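Local coordinates for protein 3-dehydroquinate dehydratase (Clostridium difficile, PDB 3JS3) that catalyses the cis-dehydration of 3-dehydroquinate to 3-dehydroshikimate, the third step of the chorismate pathway, through a covalent imine (Schiff-base) intermediate, at residues A[81-86]-A[115-120]; A[140-145]-A[169-174]; A[47-52]-A[77-82]. All blocks are in the same frame, centred on the assembly; numbering follows the deposited sequence. Where two conformers were deposited one is given.

Interaction 1. Residues A[81-86]-A[115-120]. With DHS (3-amino-4,5-dihydroxy-cyclohex-1-enecarboxylate), chain E.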
loop_
_atom_site.group_PDB
_atom_site.type_symbol
_atom_site.label_atom_id
_atom_site.label_comp_id
_atom_site.label_asym_id
_atom_site.label_seq_id
_atom_site.Cartn_x
_atom_site.Cartn_y
_atom_site.Cartn_z
ATOM N N LEU A 81 -26.228 -0.940 6.062
ATOM C CA LEU A 81 -26.202 0.502 6.181
ATOM C C LEU A 81 -25.740 0.973 7.549
ATOM O O LEU A 81 -26.371 0.664 8.582
ATOM C CB LEU A 81 -27.577 1.052 5.913
ATOM C CG LEU A 81 -27.855 2.549 6.037
ATOM C CD1 LEU A 81 -27.080 3.369 5.009
ATOM C CD2 LEU A 81 -29.349 2.742 5.894
ATOM N N LEU A 82 -24.645 1.728 7.545
ATOM C CA LEU A 82 -24.098 2.330 8.755
ATOM C C LEU A 82 -24.676 3.751 8.894
ATOM O O LEU A 82 -24.643 4.527 7.938
ATOM C CB LEU A 82 -22.578 2.461 8.622
ATOM C CG LEU A 82 -21.825 3.235 9.727
ATOM C CD1 LEU A 82 -22.134 2.667 11.130
ATOM C CD2 LEU A 82 -20.289 3.229 9.474
ATOM N N PHE A 83 -25.155 4.110 10.076
ATOM C CA PHE A 83 -25.680 5.467 10.326
ATOM C C PHE A 83 -24.660 6.172 11.218
ATOM O O PHE A 83 -24.305 5.657 12.280
ATOM C CB PHE A 83 -27.021 5.344 11.038
ATOM C CG PHE A 83 -27.668 6.652 11.363
ATOM C CD1 PHE A 83 -27.666 7.137 12.649
ATOM C CD2 PHE A 83 -28.326 7.369 10.393
ATOM C CE1 PHE A 83 -28.272 8.317 12.940
ATOM C CE2 PHE A 83 -28.933 8.537 10.695
ATOM C CZ PHE A 83 -28.891 9.022 11.962
ATOM N N THR A 84 -24.187 7.333 10.784
ATOM C CA THR A 84 -23.177 8.087 11.518
ATOM C C THR A 84 -23.458 9.594 11.568
ATOM O O THR A 84 -23.633 10.228 10.532
ATOM C CB THR A 84 -21.793 7.926 10.826
ATOM O OG1 THR A 84 -21.502 6.535 10.625
ATOM C CG2 THR A 84 -20.616 8.595 11.629
ATOM N N PHE A 85 -23.559 10.151 12.766
ATOM C CA PHE A 85 -23.576 11.589 12.897
ATOM C C PHE A 85 -22.154 11.893 13.407
ATOM O O PHE A 85 -21.813 11.565 14.548
ATOM C CB PHE A 85 -24.598 12.122 13.885
ATOM C CG PHE A 85 -24.613 13.647 13.970
ATOM C CD1 PHE A 85 -25.560 14.386 13.276
ATOM C CD2 PHE A 85 -23.641 14.328 14.704
ATOM C CE1 PHE A 85 -25.574 15.773 13.337
ATOM C CE2 PHE A 85 -23.637 15.741 14.776
ATOM C CZ PHE A 85 -24.581 16.459 14.089
ATOM N N ARG A 86 -21.325 12.492 12.561
ATOM C CA ARG A 86 -19.953 12.836 12.944
ATOM C C ARG A 86 -19.992 14.203 13.616
ATOM O O ARG A 86 -20.386 15.173 12.974
ATOM C CB ARG A 86 -19.078 12.836 11.689
ATOM C CG ARG A 86 -17.636 13.179 11.897
ATOM C CD ARG A 86 -16.904 12.227 12.810
ATOM N NE ARG A 86 -16.901 10.827 12.364
ATOM C CZ ARG A 86 -17.454 9.805 13.007
ATOM N NH1 ARG A 86 -18.067 9.973 14.155
ATOM N NH2 ARG A 86 -17.366 8.583 12.504
ATOM N N ASP A 115 -28.193 -1.117 10.051
ATOM C CA ASP A 115 -27.524 -2.364 10.465
ATOM C C ASP A 115 -26.390 -2.053 11.402
ATOM O O ASP A 115 -26.033 -2.871 12.252
ATOM C CB ASP A 115 -26.993 -3.050 9.241
ATOM C CG ASP A 115 -28.093 -3.416 8.292
ATOM O OD1 ASP A 115 -28.862 -4.344 8.609
ATOM O OD2 ASP A 115 -28.178 -2.789 7.227
ATOM N N LEU A 116 -25.797 -0.876 11.242
ATOM C CA LEU A 116 -24.722 -0.464 12.137
ATOM C C LEU A 116 -24.909 0.997 12.538
ATOM O O LEU A 116 -25.550 1.764 11.818
ATOM C CB LEU A 116 -23.347 -0.639 11.495
ATOM C CG LEU A 116 -23.020 -1.946 10.778
ATOM C CD1 LEU A 116 -23.338 -1.835 9.296
ATOM C CD2 LEU A 116 -21.557 -2.286 10.937
ATOM N N ILE A 117 -24.368 1.363 13.701
ATOM C CA ILE A 117 -24.421 2.723 14.138
ATOM C C ILE A 117 -23.045 3.144 14.708
ATOM O O ILE A 117 -22.330 2.355 15.321
ATOM C CB ILE A 117 -25.609 2.959 15.115
ATOM C CG1 ILE A 117 -26.015 4.420 15.097
ATOM C CG2 ILE A 117 -25.323 2.440 16.534
ATOM C CD1 ILE A 117 -27.344 4.681 15.791
ATOM N N ASP A 118 -22.665 4.388 14.467
ATOM C CA ASP A 118 -21.391 4.895 14.950
ATOM C C ASP A 118 -21.630 5.753 16.166
ATOM O O ASP A 118 -22.521 6.594 16.171
ATOM C CB ASP A 118 -20.686 5.683 13.845
ATOM C CG ASP A 118 -19.304 6.227 14.270
ATOM O OD1 ASP A 118 -19.194 6.837 15.359
ATOM O OD2 ASP A 118 -18.332 6.085 13.476
ATOM N N VAL A 119 -20.842 5.522 17.206
ATOM C CA VAL A 119 -20.927 6.296 18.441
ATOM C C VAL A 119 -19.522 6.735 18.796
ATOM O O VAL A 119 -18.613 5.928 18.797
ATOM C CB VAL A 119 -21.512 5.474 19.587
ATOM C CG1 VAL A 119 -21.599 6.321 20.838
ATOM C CG2 VAL A 119 -22.881 4.957 19.196
ATOM N N GLU A 120 -19.348 8.021 19.083
ATOM C CA GLU A 120 -18.032 8.568 19.390
ATOM C C GLU A 120 -17.574 8.363 20.832
ATOM O O GLU A 120 -18.271 8.708 21.769
ATOM C CB GLU A 120 -18.012 10.044 19.006
ATOM C CG GLU A 120 -18.152 10.241 17.512
ATOM C CD GLU A 120 -18.373 11.683 17.105
ATOM O OE1 GLU A 120 -18.579 12.535 18.000
ATOM O OE2 GLU A 120 -18.367 11.952 15.879
HETATM C C1 DHS E . -13.648 7.819 7.719
HETATM C C3 DHS E . -15.131 7.084 9.609
HETATM C C4 DHS E . -16.346 7.522 8.770
HETATM C C5 DHS E . -16.013 8.647 7.803
HETATM C C6 DHS E . -14.844 8.233 6.923
HETATM C C7 DHS E . -12.350 7.893 7.037
HETATM C C2 DHS E . -13.778 7.348 8.967
HETATM O O2 DHS E . -17.361 7.944 9.677
HETATM O O3 DHS E . -17.071 8.953 6.887
HETATM O O4 DHS E . -11.280 8.105 7.671
HETATM O O5 DHS E . -12.341 7.764 5.793
HETATM O O HOH W 1 -21.087 9.508 15.975
HETATM O O HOH W 2 -24.138 8.570 14.969
#
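Arg86 reaches across the strand pair and sets its guanidinium edge against two carboxylates. Arg86 NH1 meets Glu120 OE2 at 2.6 Å, in the guanidinium plane and on the anti lone pair of the oxygen. Arg86 NH2 meets Asp118 OD2 at 2.8 Å, again in its own plane but from above the carboxylate, the two groups being turned 58° apart. Arg86 NH2 also donates to O2 of the bound ligand, 2.9 Å away. Bends at chi2 and chi3 fold the arginine back over the strand, and Thr84 CG2 lies on one face of the guanidinium. Long and flat, arginine can serve two acids and a ligand hydroxyl together; the acids probably stabilise its buried charge.

These acids are positioned in turn: Asp118 OD1 hydrogen-bonds to Ser145 and Glu120 OE1 to Ser87, while Thr84 OG1 is hydrogen-bonded to Glu50.

Behind them, strands 81-84 and 116-120 run parallel. Phe83 N donates to Leu116 O at 2.9 Å, and Phe83 O receives Asp118 N at 3.0 Å. Leu81 O accepts from both Asp115 N and Leu116 N where the pairing begins. Beyond the regular pairing, a water accepts from Phe85 N and also lies within hydrogen-bonding distance of Asp118 O. Leu82 CD1 packs on Leu116 CB at 3.5 Å on the face that also carries Asp118, whereas Phe83 and Ile117 lie side by side on the other face, against helix 98-110. The arrangement is a beta-alpha-beta unit of a TIM barrel, with apolar residues in the wall and substrate-binding groups at the C-terminal ends of the strands.

Interaction 2. Residues A[140-145]-A[169-174]; sequences VKVIIS and GADLPK. With DHS (3-amino-4,5-dihydroxy-cyclohex-1-enecarboxylate), chain E.
Val142 N donates to Asp171 OD2 at 2.7 Å, so a side chain opens the backbone pairing of these parallel strands. The carboxylate is met on its anti side, 21° out of plane. With CG anti to the carbonyl carbon (chi1 -65°), Asp171 leans to the neighbouring strand, where aspartate is short enough to act as a substitute for a backbone carbonyl; the same OD2 is also hydrogen-bonded to His136.

Among backbone bonds, Leu172 N to Val142 O is 3.1 Å and Lys174 N to Ile144 O is 2.9 Å. Ile144 N to Leu172 O, at 3.4 Å, is weak.

The apolar contacts fall on both faces of the sheet. Ile144 CD1 lies 3.4 Å from Ala170 CB, with Ile144 CG1 equally close, a tight fit that suits a residue as small as alanine. On the other face Ile143 CG2 touches Lys174 CB at 3.5 Å, and its CG1 lies near Leu172 CB. Ser145 CB flanks the lysine chain at CD, while Ser145 OG is hydrogen-bonded to Asp118.

The covalent contact is Lys174 NZ to C3 of the ligand, 1.3 Å. All four lysine torsions are close to 180°, an extended chain that carries NZ from the barrel wall to the ligand ring. So short a carbon-nitrogen bond is consistent with the imine (Schiff base) through which this enzyme works.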
loop_
_atom_site.group_PDB
_atom_site.type_symbol
_atom_site.label_atom_id
_atom_site.label_comp_id
_atom_site.label_asym_id
_atom_site.label_seq_id
_atom_site.Cartn_x
_atom_site.Cartn_y
_atom_site.Cartn_z
ATOM N N VAL A 140 -28.439 -4.135 16.193
ATOM C CA VAL A 140 -27.666 -3.167 15.450
ATOM C C VAL A 140 -26.223 -3.279 15.954
ATOM O O VAL A 140 -25.978 -3.387 17.154
ATOM C CB VAL A 140 -28.217 -1.738 15.645
ATOM C CG1 VAL A 140 -27.407 -0.709 14.853
ATOM C CG2 VAL A 140 -29.671 -1.672 15.244
ATOM N N LYS A 141 -25.276 -3.278 15.033
ATOM C CA LYS A 141 -23.882 -3.392 15.383
ATOM C C LYS A 141 -23.361 -2.006 15.633
ATOM O O LYS A 141 -23.775 -1.065 14.969
ATOM C CB LYS A 141 -23.122 -4.106 14.263
ATOM C CG LYS A 141 -23.655 -5.555 14.033
ATOM C CD LYS A 141 -23.471 -6.412 15.302
ATOM C CE LYS A 141 -24.311 -7.710 15.285
ATOM N NZ LYS A 141 -24.110 -8.575 14.095
ATOM N N VAL A 142 -22.443 -1.869 16.587
ATOM C CA VAL A 142 -21.952 -0.554 16.942
ATOM C C VAL A 142 -20.458 -0.317 16.695
ATOM O O VAL A 142 -19.586 -1.122 17.061
ATOM C CB VAL A 142 -22.254 -0.274 18.420
ATOM C CG1 VAL A 142 -21.786 1.126 18.809
ATOM C CG2 VAL A 142 -23.770 -0.436 18.690
ATOM N N ILE A 143 -20.183 0.792 16.033
ATOM C CA ILE A 143 -18.840 1.228 15.854
ATOM C C ILE A 143 -18.676 2.283 16.922
ATOM O O ILE A 143 -19.563 3.101 17.086
ATOM C CB ILE A 143 -18.598 1.880 14.463
ATOM C CG1 ILE A 143 -18.730 0.833 13.364
ATOM C CG2 ILE A 143 -17.204 2.549 14.404
ATOM C CD1 ILE A 143 -18.559 1.355 11.926
ATOM N N ILE A 144 -17.621 2.178 17.728
ATOM C CA ILE A 144 -17.264 3.236 18.678
ATOM C C ILE A 144 -16.044 3.846 17.981
ATOM O O ILE A 144 -15.067 3.140 17.656
ATOM C CB ILE A 144 -16.934 2.755 20.096
ATOM C CG1 ILE A 144 -18.142 2.062 20.715
ATOM C CG2 ILE A 144 -16.576 3.929 20.953
ATOM C CD1 ILE A 144 -17.923 1.563 22.124
ATOM N N SER A 145 -16.094 5.147 17.749
ATOM C CA SER A 145 -15.079 5.788 16.962
ATOM C C SER A 145 -14.309 6.913 17.631
ATOM O O SER A 145 -14.824 7.654 18.480
ATOM C CB SER A 145 -15.739 6.342 15.698
ATOM O OG SER A 145 -16.596 7.417 16.040
ATOM N N GLY A 169 -18.060 -2.451 24.825
ATOM C CA GLY A 169 -18.981 -3.282 24.053
ATOM C C GLY A 169 -19.026 -3.001 22.553
ATOM O O GLY A 169 -19.932 -3.472 21.867
ATOM N N ALA A 170 -18.055 -2.253 22.031
ATOM C CA ALA A 170 -18.030 -1.951 20.598
ATOM C C ALA A 170 -17.926 -3.211 19.793
ATOM O O ALA A 170 -17.051 -4.016 20.020
ATOM C CB ALA A 170 -16.855 -1.039 20.243
ATOM N N ASP A 171 -18.819 -3.389 18.847
ATOM C CA ASP A 171 -18.716 -4.532 17.956
ATOM C C ASP A 171 -17.502 -4.323 17.045
ATOM O O ASP A 171 -16.876 -5.289 16.624
ATOM C CB ASP A 171 -19.974 -4.658 17.120
ATOM C CG ASP A 171 -21.177 -4.963 17.950
ATOM O OD1 ASP A 171 -21.307 -6.122 18.366
ATOM O OD2 ASP A 171 -22.006 -4.047 18.158
ATOM N N LEU A 172 -17.169 -3.052 16.778
ATOM C CA LEU A 172 -16.046 -2.659 15.921
ATOM C C LEU A 172 -15.355 -1.365 16.385
ATOM O O LEU A 172 -15.840 -0.252 16.106
ATOM C CB LEU A 172 -16.543 -2.439 14.491
ATOM C CG LEU A 172 -17.064 -3.630 13.678
ATOM C CD1 LEU A 172 -17.863 -3.131 12.502
ATOM C CD2 LEU A 172 -15.933 -4.550 13.227
ATOM N N PRO A 173 -14.237 -1.489 17.125
ATOM C CA PRO A 173 -13.542 -0.266 17.489
ATOM C C PRO A 173 -13.001 0.399 16.215
ATOM O O PRO A 173 -12.556 -0.283 15.298
ATOM C CB PRO A 173 -12.377 -0.746 18.354
ATOM C CG PRO A 173 -12.670 -2.142 18.716
ATOM C CD PRO A 173 -13.661 -2.686 17.751
ATOM N N LYS A 174 -13.036 1.721 16.169
ATOM C CA LYS A 174 -12.544 2.446 15.019
ATOM C C LYS A 174 -11.707 3.635 15.460
ATOM O O LYS A 174 -12.161 4.433 16.287
ATOM C CB LYS A 174 -13.707 2.998 14.219
ATOM C CG LYS A 174 -13.264 3.884 13.089
ATOM C CD LYS A 174 -14.426 4.514 12.362
ATOM C CE LYS A 174 -13.929 5.487 11.332
ATOM N NZ LYS A 174 -14.981 6.325 10.693
HETATM C C1 DHS E . -13.648 7.819 7.719
HETATM C C3 DHS E . -15.131 7.084 9.609
HETATM C C4 DHS E . -16.346 7.522 8.770
HETATM C C5 DHS E . -16.013 8.647 7.803
HETATM C C6 DHS E . -14.844 8.233 6.923
HETATM C C7 DHS E . -12.350 7.893 7.037
HETATM C C2 DHS E . -13.778 7.348 8.967
HETATM O O2 DHS E . -17.361 7.944 9.677
HETATM O O3 DHS E . -17.071 8.953 6.887
HETATM O O4 DHS E . -11.280 8.105 7.671
HETATM O O5 DHS E . -12.341 7.764 5.793
#

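Interaction 3. Residues A[47-52]-A[77-82]. With DHS (3-amino-4,5-dihydroxy-cyclohex-1-enecarboxylate), chain E.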
loop_
_atom_site.group_PDB
_atom_site.type_symbol
_atom_site.label_atom_id
_atom_site.label_comp_id
_atom_site.label_asym_id
_atom_site.label_seq_id
_atom_site.Cartn_x
_atom_site.Cartn_y
_atom_site.Cartn_z
ATOM N N ASP A 47 -19.416 -2.987 -0.244
ATOM C CA ASP A 47 -19.947 -3.844 0.796
ATOM C C ASP A 47 -20.967 -3.194 1.744
ATOM O O ASP A 47 -22.002 -3.791 2.053
ATOM C CB ASP A 47 -18.785 -4.380 1.582
ATOM C CG ASP A 47 -17.853 -5.219 0.725
ATOM O OD1 ASP A 47 -18.320 -6.229 0.189
ATOM O OD2 ASP A 47 -16.648 -4.886 0.626
ATOM N N ILE A 48 -20.692 -1.973 2.179
ATOM C CA ILE A 48 -21.539 -1.284 3.128
ATOM C C ILE A 48 -21.684 0.155 2.695
ATOM O O ILE A 48 -20.799 0.703 2.055
ATOM C CB ILE A 48 -20.854 -1.288 4.534
ATOM C CG1 ILE A 48 -20.473 -2.706 4.970
ATOM C CG2 ILE A 48 -21.735 -0.637 5.612
ATOM C CD1 ILE A 48 -19.592 -2.741 6.258
ATOM N N ILE A 49 -22.787 0.784 3.050
ATOM C CA ILE A 49 -22.993 2.209 2.756
ATOM C C ILE A 49 -23.106 2.904 4.099
ATOM O O ILE A 49 -23.760 2.383 5.008
ATOM C CB ILE A 49 -24.285 2.464 1.953
ATOM C CG1 ILE A 49 -24.125 1.992 0.513
ATOM C CG2 ILE A 49 -24.649 3.951 1.929
ATOM C CD1 ILE A 49 -25.434 2.053 -0.298
ATOM N N GLU A 50 -22.425 4.043 4.242
ATOM C CA GLU A 50 -22.495 4.859 5.456
ATOM C C GLU A 50 -23.275 6.124 5.169
ATOM O O GLU A 50 -22.944 6.864 4.231
ATOM C CB GLU A 50 -21.104 5.299 5.943
ATOM C CG GLU A 50 -21.144 6.276 7.164
ATOM C CD GLU A 50 -19.738 6.769 7.649
ATOM O OE1 GLU A 50 -18.889 7.134 6.826
ATOM O OE2 GLU A 50 -19.521 6.866 8.860
ATOM N N TRP A 51 -24.312 6.387 5.950
ATOM C CA TRP A 51 -25.007 7.644 5.785
ATOM C C TRP A 51 -24.430 8.647 6.787
ATOM O O TRP A 51 -24.623 8.539 8.005
ATOM C CB TRP A 51 -26.529 7.490 5.876
ATOM C CG TRP A 51 -27.255 8.791 5.726
ATOM C CD1 TRP A 51 -26.845 9.865 5.017
ATOM C CD2 TRP A 51 -28.556 9.118 6.230
ATOM N NE1 TRP A 51 -27.768 10.868 5.098
ATOM C CE2 TRP A 51 -28.839 10.431 5.823
ATOM C CE3 TRP A 51 -29.500 8.430 6.994
ATOM C CZ2 TRP A 51 -30.023 11.083 6.160
ATOM C CZ3 TRP A 51 -30.684 9.077 7.339
ATOM C CH2 TRP A 51 -30.930 10.393 6.925
ATOM N N ARG A 52 -23.641 9.580 6.263
ATOM C CA ARG A 52 -23.066 10.644 7.070
ATOM C C ARG A 52 -24.137 11.720 7.238
ATOM O O ARG A 52 -24.117 12.763 6.599
ATOM C CB ARG A 52 -21.785 11.180 6.435
ATOM C CG ARG A 52 -20.562 10.347 6.726
ATOM C CD ARG A 52 -20.166 10.484 8.170
ATOM N NE ARG A 52 -19.932 11.901 8.468
ATOM C CZ ARG A 52 -18.794 12.547 8.196
ATOM N NH1 ARG A 52 -17.765 11.920 7.629
ATOM N NH2 ARG A 52 -18.674 13.816 8.500
ATOM N N HIS A 77 -32.285 -1.509 -0.341
ATOM C CA HIS A 77 -32.892 -2.710 0.247
ATOM C C HIS A 77 -32.010 -3.589 1.128
ATOM O O HIS A 77 -32.121 -3.504 2.340
ATOM C CB HIS A 77 -33.674 -3.557 -0.775
ATOM C CG HIS A 77 -34.757 -4.399 -0.150
ATOM N ND1 HIS A 77 -34.507 -5.338 0.830
ATOM C CD2 HIS A 77 -36.093 -4.461 -0.393
ATOM C CE1 HIS A 77 -35.642 -5.928 1.176
ATOM N NE2 HIS A 77 -36.620 -5.414 0.448
ATOM N N ASP A 78 -31.173 -4.449 0.566
ATOM C CA ASP A 78 -30.342 -5.319 1.428
ATOM C C ASP A 78 -28.828 -5.057 1.388
ATOM O O ASP A 78 -28.035 -5.982 1.378
ATOM C CB ASP A 78 -30.659 -6.821 1.225
ATOM C CG ASP A 78 -31.947 -7.280 1.974
ATOM O OD1 ASP A 78 -32.714 -8.098 1.408
ATOM O OD2 ASP A 78 -32.200 -6.833 3.118
ATOM N N ILE A 79 -28.444 -3.790 1.352
ATOM C CA ILE A 79 -27.042 -3.411 1.450
ATOM C C ILE A 79 -26.865 -2.907 2.891
ATOM O O ILE A 79 -27.652 -2.067 3.368
ATOM C CB ILE A 79 -26.679 -2.381 0.393
ATOM C CG1 ILE A 79 -26.684 -3.062 -0.997
ATOM C CG2 ILE A 79 -25.335 -1.783 0.673
ATOM C CD1 ILE A 79 -26.484 -2.117 -2.152
ATOM N N PRO A 80 -25.883 -3.463 3.623
ATOM C CA PRO A 80 -25.674 -3.045 5.006
ATOM C C PRO A 80 -25.584 -1.547 5.085
ATOM O O PRO A 80 -24.950 -0.946 4.247
ATOM C CB PRO A 80 -24.346 -3.694 5.357
ATOM C CG PRO A 80 -24.333 -4.925 4.578
ATOM C CD PRO A 80 -25.042 -4.625 3.285
ATOM N N LEU A 81 -26.228 -0.940 6.062
ATOM C CA LEU A 81 -26.202 0.502 6.181
ATOM C C LEU A 81 -25.740 0.973 7.549
ATOM O O LEU A 81 -26.371 0.664 8.582
ATOM C CB LEU A 81 -27.577 1.052 5.913
ATOM C CG LEU A 81 -27.855 2.549 6.037
ATOM C CD1 LEU A 81 -27.080 3.369 5.009
ATOM C CD2 LEU A 81 -29.349 2.742 5.894
ATOM N N LEU A 82 -24.645 1.728 7.545
ATOM C CA LEU A 82 -24.098 2.330 8.755
ATOM C C LEU A 82 -24.676 3.751 8.894
ATOM O O LEU A 82 -24.643 4.527 7.938
ATOM C CB LEU A 82 -22.578 2.461 8.622
ATOM C CG LEU A 82 -21.825 3.235 9.727
ATOM C CD1 LEU A 82 -22.134 2.667 11.130
ATOM C CD2 LEU A 82 -20.289 3.229 9.474
HETATM C C1 DHS E . -13.648 7.819 7.719
HETATM C C3 DHS E . -15.131 7.084 9.609
HETATM C C4 DHS E . -16.346 7.522 8.770
HETATM C C5 DHS E . -16.013 8.647 7.803
HETATM C C6 DHS E . -14.844 8.233 6.923
HETATM C C7 DHS E . -12.350 7.893 7.037
HETATM C C2 DHS E . -13.778 7.348 8.967
HETATM O O2 DHS E . -17.361 7.944 9.677
HETATM O O3 DHS E . -17.071 8.953 6.887
HETATM O O4 DHS E . -11.280 8.105 7.671
HETATM O O5 DHS E . -12.341 7.764 5.793
#
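Glu50 and Leu82 run side by side from adjacent strands, and the glutamate ends in a flat carboxylate whose two oxygens each take a hydroxyl of the bound ligand: Glu50 OE1 accepts from ligand O3 at 2.6 Å and Glu50 OE2 from ligand O2 at 2.5 Å. Leu82 CD2 lies 3.8 Å from Glu50 OE2. The chain of Glu50 is extended, with CG anti to the backbone N (chi1 175°), and this brings the carboxylate up to the two ligand hydroxyls. The guanidinium of Arg52 has ligand O3 at its edge, in plane, with Arg52 NH1 donating to ligand O3 at 3.1 Å; its NH2 forms a salt bridge with Asp54.

Strands 48-52 and 81-84, joined through helix 62-76, are another parallel beta-alpha-beta unit of the TIM barrel. Ile49 N donates to Pro80 O, Leu82 N to Ile49 O and Trp51 N to Leu82 O, the last at 2.7 Å and nearly end-on to the carbonyl. Proline can open this pairing because its carbonyl still accepts, while Pro80 CD packs 3.4 Å from Asp47 O.

Toward the helix layer, Ile49 CG2 meets Leu81 CD1 at 4.0 Å and Ile49 CD1 meets Ile79 CG2, while Trp51 lies against Val65 and Val68. On the Glu50 face the side chains of Ile48 and Pro80 cross at about a right angle, Ile48 CG1 lying 4.0 Å from Pro80 CB, and strand 13-15 adds Ile15 and Ile13.

Overall arrangement
All three interactions are mainly buried, and each closes one beta-alpha-beta unit of the same barrel; among the touching residues only Asp47, Ile79, Asp115 and Lys141 are partly exposed. Interactions 1 and 3 share strand 81-84, using its two edges, while interactions 1 and 2 meet where strand 116-120 lies beside strand 141-148. Interactions 2 and 3, with centres about 15 Å apart, touch through Ile143 and Leu82. Around one ligand their chemistry differs: interaction 2 supplies the covalent lysine, interaction 1 an arginine held by acids, and interaction 3 a carboxylate and a second arginine for the hydroxyls.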